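Methyl-accepting/DNA response regulator (Bacillus cereus, PDB 3D6W) is probably a phosphorelay response regulator that binds DNA through its LytTR domain, the part crystallised here. Local coordinates at residues Tyr44-Phe49 / Phe58-Arg63. Numbering follows the deposited sequence.
Sequences YSLQEF and FIRCHR. With FMT (formic acid), chain E.
Arg63 N, whose residue touches Leu46 CD1 through its carbonyl O (3.8 Å), donates to O2 of a formic acid at 2.9 Å; this molecule, probably from the crystallisation liquor, is also bonded to Ser96 OG. Arg60 NH2 donates to Arg63 O over 3.0 Å, a nearly straight bond (166° at the hydrogen) lying in the guanidinium plane but arriving above the carbonyl plane of Arg63. Arg60 NE reaches His62 O at 3.1 Å, more bent at 135°. With a salt bridge from NH1 to Glu50, further along helix 46-52, three partners on three nitrogens would restrict the group's rotation. The bend at chi2 (83°) directs the guanidinium along the strand to those two carbonyls. Over the centre of one guanidinium face sits Leu46 CB, 3.9 Å from Arg60 CZ, while Leu46 CD1 lies 3.8 Å from Arg60 NE; the two side chains cross at about a right angle. Within the LytTR domain, this joins the first turn of helix 46-52 to strand 58-62 of the antiparallel sheet, without a direct hydrogen bond. Ser45 and Glu48 start that helix with a capping box: Glu48 N donates to Ser45 OG (3.1 Å), and Ser45 N returns a bond to Glu48 OE1 (3.0 Å).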
loop_
_atom_site.group_PDB
_atom_site.type_symbol
_atom_site.label_atom_id
_atom_site.label_comp_id
_atom_site.label_asym_id
_atom_site.label_seq_id
_atom_site.Cartn_x
_atom_site.Cartn_y
_atom_site.Cartn_z
ATOM N N TYR A 44 9.350 -4.648 -24.915
ATOM C CA TYR A 44 8.184 -5.538 -24.922
ATOM C C TYR A 44 7.055 -4.918 -25.679
ATOM O O TYR A 44 6.935 -3.708 -25.739
ATOM C CB TYR A 44 7.668 -5.852 -23.519
ATOM C CG TYR A 44 8.562 -6.645 -22.622
ATOM C CD1 TYR A 44 9.633 -7.382 -23.105
ATOM C CD2 TYR A 44 8.318 -6.665 -21.265
ATOM C CE1 TYR A 44 10.451 -8.089 -22.248
ATOM C CE2 TYR A 44 9.136 -7.379 -20.398
ATOM C CZ TYR A 44 10.187 -8.080 -20.897
ATOM O OH TYR A 44 10.970 -8.764 -20.018
ATOM N N SER A 45 6.202 -5.773 -26.226
ATOM C CA SER A 45 5.084 -5.345 -27.048
ATOM C C SER A 45 3.958 -5.071 -26.080
ATOM O O SER A 45 4.067 -5.378 -24.898
ATOM C CB SER A 45 4.689 -6.455 -28.048
ATOM O OG SER A 45 4.123 -7.554 -27.358
ATOM N N LEU A 46 2.880 -4.490 -26.584
ATOM C CA LEU A 46 1.712 -4.199 -25.770
ATOM C C LEU A 46 1.040 -5.482 -25.333
ATOM O O LEU A 46 0.414 -5.566 -24.260
ATOM C CB LEU A 46 0.741 -3.309 -26.536
ATOM C CG LEU A 46 1.129 -1.847 -26.756
ATOM C CD1 LEU A 46 -0.087 -1.117 -27.217
ATOM C CD2 LEU A 46 1.744 -1.157 -25.502
ATOM N N GLN A 47 1.196 -6.504 -26.162
ATOM C CA GLN A 47 0.689 -7.822 -25.830
ATOM C C GLN A 47 1.431 -8.390 -24.607
ATOM O O GLN A 47 0.801 -8.900 -23.668
ATOM C CB GLN A 47 0.752 -8.740 -27.054
ATOM C CG GLN A 47 0.006 -10.074 -26.829
ATOM C CD GLN A 47 0.298 -11.127 -27.907
ATOM O OE1 GLN A 47 -0.474 -12.062 -28.098
ATOM N NE2 GLN A 47 1.425 -10.996 -28.577
ATOM N N GLU A 48 2.761 -8.288 -24.617
ATOM C CA GLU A 48 3.570 -8.719 -23.485
ATOM C C GLU A 48 3.281 -7.921 -22.216
ATOM O O GLU A 48 3.088 -8.495 -21.140
ATOM C CB GLU A 48 5.046 -8.678 -23.823
ATOM C CG GLU A 48 5.413 -9.851 -24.784
ATOM C CD GLU A 48 6.722 -9.688 -25.598
ATOM O OE1 GLU A 48 7.262 -8.565 -25.793
ATOM O OE2 GLU A 48 7.174 -10.747 -26.076
ATOM N N PHE A 49 3.229 -6.608 -22.333
ATOM C CA PHE A 49 2.822 -5.781 -21.201
ATOM C C PHE A 49 1.441 -6.135 -20.643
ATOM O O PHE A 49 1.236 -6.045 -19.449
ATOM C CB PHE A 49 2.885 -4.287 -21.548
ATOM C CG PHE A 49 4.232 -3.679 -21.345
ATOM C CD1 PHE A 49 4.738 -3.511 -20.079
ATOM C CD2 PHE A 49 4.990 -3.264 -22.417
ATOM C CE1 PHE A 49 5.995 -2.935 -19.878
ATOM C CE2 PHE A 49 6.231 -2.688 -22.223
ATOM C CZ PHE A 49 6.728 -2.522 -20.954
ATOM N N PHE A 58 -4.191 -1.517 -15.121
ATOM C CA PHE A 58 -3.861 -1.328 -16.536
ATOM C C PHE A 58 -4.901 -1.992 -17.425
ATOM O O PHE A 58 -5.370 -3.052 -17.124
ATOM C CB PHE A 58 -2.443 -1.856 -16.795
ATOM C CG PHE A 58 -1.369 -1.023 -16.108
ATOM C CD1 PHE A 58 -0.933 -1.339 -14.830
ATOM C CD2 PHE A 58 -0.861 0.126 -16.711
ATOM C CE1 PHE A 58 0.030 -0.557 -14.181
ATOM C CE2 PHE A 58 0.074 0.899 -16.086
ATOM C CZ PHE A 58 0.526 0.561 -14.815
ATOM N N ILE A 59 -5.308 -1.312 -18.499
ATOM C CA ILE A 59 -6.226 -1.881 -19.486
ATOM C C ILE A 59 -5.835 -1.496 -20.909
ATOM O O ILE A 59 -5.657 -0.341 -21.209
ATOM C CB ILE A 59 -7.728 -1.478 -19.204
ATOM C CG1 ILE A 59 -8.682 -2.263 -20.134
ATOM C CG2 ILE A 59 -7.962 0.013 -19.440
ATOM C CD1 ILE A 59 -10.143 -2.248 -19.717
ATOM N N ARG A 60 -5.690 -2.487 -21.774
ATOM C CA ARG A 60 -5.710 -2.279 -23.206
ATOM C C ARG A 60 -7.034 -1.653 -23.664
ATOM O O ARG A 60 -8.105 -2.242 -23.536
ATOM C CB ARG A 60 -5.484 -3.591 -23.950
ATOM C CG ARG A 60 -5.144 -3.394 -25.416
ATOM C CD ARG A 60 -3.679 -3.099 -25.617
ATOM N NE ARG A 60 -3.302 -3.201 -27.024
ATOM C CZ ARG A 60 -2.876 -4.304 -27.640
ATOM N NH1 ARG A 60 -2.728 -5.451 -26.994
ATOM N NH2 ARG A 60 -2.535 -4.246 -28.918
ATOM N N CYS A 61 -6.930 -0.445 -24.225
ATOM C CA CYS A 61 -8.096 0.317 -24.640
ATOM C C CYS A 61 -8.114 0.666 -26.119
ATOM O O CYS A 61 -9.049 1.286 -26.595
ATOM C CB CYS A 61 -8.194 1.583 -23.790
ATOM S SG CYS A 61 -6.865 2.738 -23.994
ATOM N N HIS A 62 -7.098 0.227 -26.846
ATOM C CA HIS A 62 -6.888 0.598 -28.237
ATOM C C HIS A 62 -5.762 -0.313 -28.679
ATOM O O HIS A 62 -4.959 -0.681 -27.855
ATOM C CB HIS A 62 -6.456 2.062 -28.264
ATOM C CG HIS A 62 -6.383 2.677 -29.626
ATOM N ND1 HIS A 62 -5.385 2.375 -30.528
ATOM C CD2 HIS A 62 -7.132 3.643 -30.206
ATOM C CE1 HIS A 62 -5.528 3.120 -31.606
ATOM N NE2 HIS A 62 -6.574 3.908 -31.435
ATOM N N ARG A 63 -5.694 -0.671 -29.965
ATOM C CA ARG A 63 -4.615 -1.527 -30.508
ATOM C C ARG A 63 -3.233 -0.951 -30.288
ATOM O O ARG A 63 -2.248 -1.670 -30.353
ATOM C CB ARG A 63 -4.819 -1.834 -32.014
ATOM C CG ARG A 63 -4.708 -0.635 -32.961
ATOM C CD ARG A 63 -4.602 -1.038 -34.462
ATOM N NE ARG A 63 -3.576 -0.167 -35.053
ATOM C CZ ARG A 63 -2.384 -0.556 -35.511
ATOM N NH1 ARG A 63 -2.039 -1.833 -35.580
ATOM N NH2 ARG A 63 -1.535 0.354 -35.947
HETATM C C FMT E . -8.204 -0.696 -32.851
HETATM O O1 FMT E . -9.257 -0.356 -33.442
HETATM O O2 FMT E . -8.096 -0.509 -31.621
#